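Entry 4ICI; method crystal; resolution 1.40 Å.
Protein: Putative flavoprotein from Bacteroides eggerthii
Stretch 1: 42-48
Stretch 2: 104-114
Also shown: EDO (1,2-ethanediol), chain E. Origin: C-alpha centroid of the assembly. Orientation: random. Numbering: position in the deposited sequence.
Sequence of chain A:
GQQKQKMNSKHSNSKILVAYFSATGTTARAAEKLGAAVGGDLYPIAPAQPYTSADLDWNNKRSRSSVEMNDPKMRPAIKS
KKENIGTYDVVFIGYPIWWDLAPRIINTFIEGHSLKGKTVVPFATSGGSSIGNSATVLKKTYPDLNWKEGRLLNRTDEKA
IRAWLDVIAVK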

# COMPACT_ATOMS: atom_id res chain seq x y z
N LEU A 42 8.28 -9.49 -2.10
CA LEU A 42 7.48 -8.76 -1.13
C LEU A 42 8.36 -7.97 -0.18
O LEU A 42 9.41 -8.47 0.24
CB LEU A 42 6.57 -9.68 -0.31
CG LEU A 42 5.13 -9.80 -0.78
CD1 LEU A 42 5.11 -10.41 -2.13
CD2 LEU A 42 4.28 -10.64 0.23
N TYR A 43 7.92 -6.75 0.14
CA TYR A 43 8.58 -5.87 1.09
C TYR A 43 7.53 -5.41 2.12
O TYR A 43 6.70 -4.54 1.85
CB TYR A 43 9.20 -4.66 0.38
CG TYR A 43 9.64 -3.53 1.30
CD1 TYR A 43 10.61 -3.71 2.27
CD2 TYR A 43 9.09 -2.27 1.17
CE1 TYR A 43 11.00 -2.66 3.11
CE2 TYR A 43 9.48 -1.23 2.01
CZ TYR A 43 10.42 -1.44 2.96
OH TYR A 43 10.80 -0.36 3.77
N PRO A 44 7.56 -6.02 3.32
CA PRO A 44 6.73 -5.53 4.39
C PRO A 44 7.26 -4.16 4.87
O PRO A 44 8.44 -4.00 5.22
CB PRO A 44 6.87 -6.59 5.48
CG PRO A 44 7.44 -7.83 4.77
CD PRO A 44 8.31 -7.24 3.71
N ILE A 45 6.37 -3.18 4.87
CA ILE A 45 6.67 -1.84 5.37
C ILE A 45 6.44 -1.90 6.88
O ILE A 45 5.29 -1.88 7.33
CB ILE A 45 5.73 -0.78 4.73
CG1 ILE A 45 5.90 -0.74 3.18
CG2 ILE A 45 5.98 0.59 5.36
CD1 ILE A 45 4.79 0.05 2.43
N ALA A 46 7.54 -2.05 7.63
CA ALA A 46 7.45 -2.31 9.06
C ALA A 46 7.59 -1.01 9.83
O ALA A 46 8.58 -0.29 9.71
CB ALA A 46 8.55 -3.28 9.52
N PRO A 47 6.58 -0.67 10.63
CA PRO A 47 6.73 0.49 11.48
C PRO A 47 7.84 0.34 12.52
O PRO A 47 8.00 -0.71 13.13
CB PRO A 47 5.40 0.63 12.18
CG PRO A 47 4.69 -0.59 11.94
CD PRO A 47 5.33 -1.38 10.85
N ALA A 48 8.59 1.41 12.74
CA ALA A 48 9.59 1.43 13.78
C ALA A 48 8.96 1.21 15.17
O ALA A 48 9.59 0.58 16.04
CB ALA A 48 10.37 2.72 13.73
N ARG A 104 -0.78 6.84 6.98
CA ARG A 104 0.30 7.78 6.72
C ARG A 104 1.67 7.13 6.53
O ARG A 104 2.54 7.73 5.90
CB ARG A 104 0.35 8.86 7.78
CG ARG A 104 -0.95 9.61 8.07
CD ARG A 104 -1.60 10.21 6.90
NE ARG A 104 -2.73 11.06 7.28
CZ ARG A 104 -3.57 11.62 6.41
NH1 ARG A 104 -3.39 11.43 5.10
NH2 ARG A 104 -4.51 12.44 6.84
N ILE A 105 1.86 5.92 7.03
CA ILE A 105 3.12 5.23 6.77
C ILE A 105 3.34 4.95 5.27
O ILE A 105 4.46 4.82 4.82
CB ILE A 105 3.26 3.93 7.63
CG1 ILE A 105 4.72 3.48 7.76
CG2 ILE A 105 2.32 2.84 7.09
CD1 ILE A 105 4.94 2.39 8.80
N ILE A 106 2.25 4.91 4.50
CA ILE A 106 2.38 4.80 3.05
C ILE A 106 3.06 6.06 2.48
O ILE A 106 3.91 5.97 1.59
CB ILE A 106 1.02 4.51 2.38
CG1 ILE A 106 0.50 3.13 2.84
CG2 ILE A 106 1.16 4.57 0.86
CD1 ILE A 106 1.47 1.91 2.65
N ASN A 107 2.70 7.22 3.00
CA ASN A 107 3.39 8.45 2.63
C ASN A 107 4.87 8.39 3.03
O ASN A 107 5.76 8.80 2.27
CB ASN A 107 2.73 9.68 3.26
CG ASN A 107 1.25 9.81 2.91
OD1 ASN A 107 0.38 9.22 3.57
ND2 ASN A 107 0.96 10.58 1.86
N THR A 108 5.17 7.87 4.23
CA THR A 108 6.58 7.71 4.62
C THR A 108 7.33 6.83 3.61
O THR A 108 8.44 7.18 3.18
CB THR A 108 6.73 7.10 6.01
OG1 THR A 108 5.85 7.79 6.90
CG2 THR A 108 8.18 7.14 6.48
N PHE A 109 6.70 5.74 3.19
CA PHE A 109 7.29 4.86 2.21
C PHE A 109 7.57 5.56 0.88
O PHE A 109 8.71 5.52 0.35
CB PHE A 109 6.40 3.63 1.96
CG PHE A 109 6.88 2.81 0.80
CD1 PHE A 109 8.03 2.05 0.90
CD2 PHE A 109 6.16 2.80 -0.42
CE1 PHE A 109 8.48 1.31 -0.19
CE2 PHE A 109 6.64 2.08 -1.48
CZ PHE A 109 7.79 1.35 -1.36
N ILE A 110 6.55 6.22 0.34
CA ILE A 110 6.67 6.85 -0.98
C ILE A 110 7.74 7.94 -0.94
O ILE A 110 8.53 8.07 -1.87
CB ILE A 110 5.32 7.41 -1.44
CG1 ILE A 110 4.36 6.27 -1.79
CG2 ILE A 110 5.48 8.37 -2.66
CD1 ILE A 110 2.92 6.70 -1.90
N GLU A 111 7.77 8.73 0.14
CA GLU A 111 8.69 9.84 0.22
C GLU A 111 10.14 9.43 0.50
O GLU A 111 11.10 10.20 0.25
CB GLU A 111 8.18 10.86 1.24
CG GLU A 111 6.92 11.53 0.78
CD GLU A 111 6.28 12.44 1.79
OE1 GLU A 111 6.90 12.72 2.86
OE2 GLU A 111 5.14 12.89 1.49
N GLY A 112 10.33 8.21 0.96
CA GLY A 112 11.65 7.71 1.30
C GLY A 112 12.29 6.80 0.27
O GLY A 112 13.43 6.38 0.46
N HIS A 113 11.55 6.46 -0.78
CA HIS A 113 12.04 5.58 -1.84
C HIS A 113 11.86 6.30 -3.19
O HIS A 113 10.80 6.84 -3.43
CB HIS A 113 11.27 4.26 -1.83
CG HIS A 113 11.52 3.41 -0.62
ND1 HIS A 113 10.94 3.66 0.61
CD2 HIS A 113 12.28 2.30 -0.45
CE1 HIS A 113 11.34 2.74 1.47
NE2 HIS A 113 12.16 1.90 0.86
N SER A 114 12.86 6.29 -4.05
CA SER A 114 12.70 6.87 -5.38
C SER A 114 11.86 5.94 -6.24
O SER A 114 12.24 4.80 -6.48
CB SER A 114 14.03 7.14 -6.06
OG SER A 114 13.77 7.72 -7.34
C1 EDO E . 5.18 -5.39 8.43
O1 EDO E . 4.98 -4.95 9.78
C2 EDO E . 4.05 -5.00 7.46
O2 EDO E . 3.41 -3.78 7.77

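No hydrogen bond or salt bridge crosses between the two stretches; the contact, which buries 308 Å² summed over both sides, rests on apolar and aromatic packing of a helix against a strand and the loop that follows it. Arg104 opens stretch 2 with its side chain out of reach of stretch 1.

Ile105 makes the first contact. Its CA-to-CB bond points toward stretch 1, and with chi1 and chi2 both t the side chain extends: CG1 lies 4.0 Å from Ile45 CG2, and CD1 reaches 3.8 Å from Pro47 CB. A long, branched aliphatic chain can thus serve two partners. Ile106 sets off sideways, yet its m,m rotamer brings CD1 to 3.8 Å from Ile45 CD1. Asn107 is out of reach, and Thr108 makes no contact, although its CA-to-CB bond points toward stretch 1.

One helical turn after Ile105, linked to it by the hydrogen bond from Phe109 N to Ile105 O (2.9 Å), comes Phe109. Ile45 CD1 sits over one face of its ring, 4.2 Å from the centroid and 27° off the normal, a CH-pi contact suited to a flat aromatic surface. Phe109 CE1 meets the edge of the Tyr43 ring, 3.5 Å from Tyr43 CE2; the ring planes are inclined at 39°, with centroids 5.8 Å apart.

Ile110, Glu111 and Gly112 make no contact with stretch 1. His113 returns toward it, its ring positioned by the hydrogen bond from His113 ND1 to Phe109 O (2.9 Å, 150°). His113 CE1 lies 3.9 Å from Tyr43 OH, with the rings oblique at 57°. Both polar side chains are buried, but Tyr43 OH and His113 NE2 are hydrogen-bonded elsewhere in the structure, so this packing leaves neither atom unsatisfied.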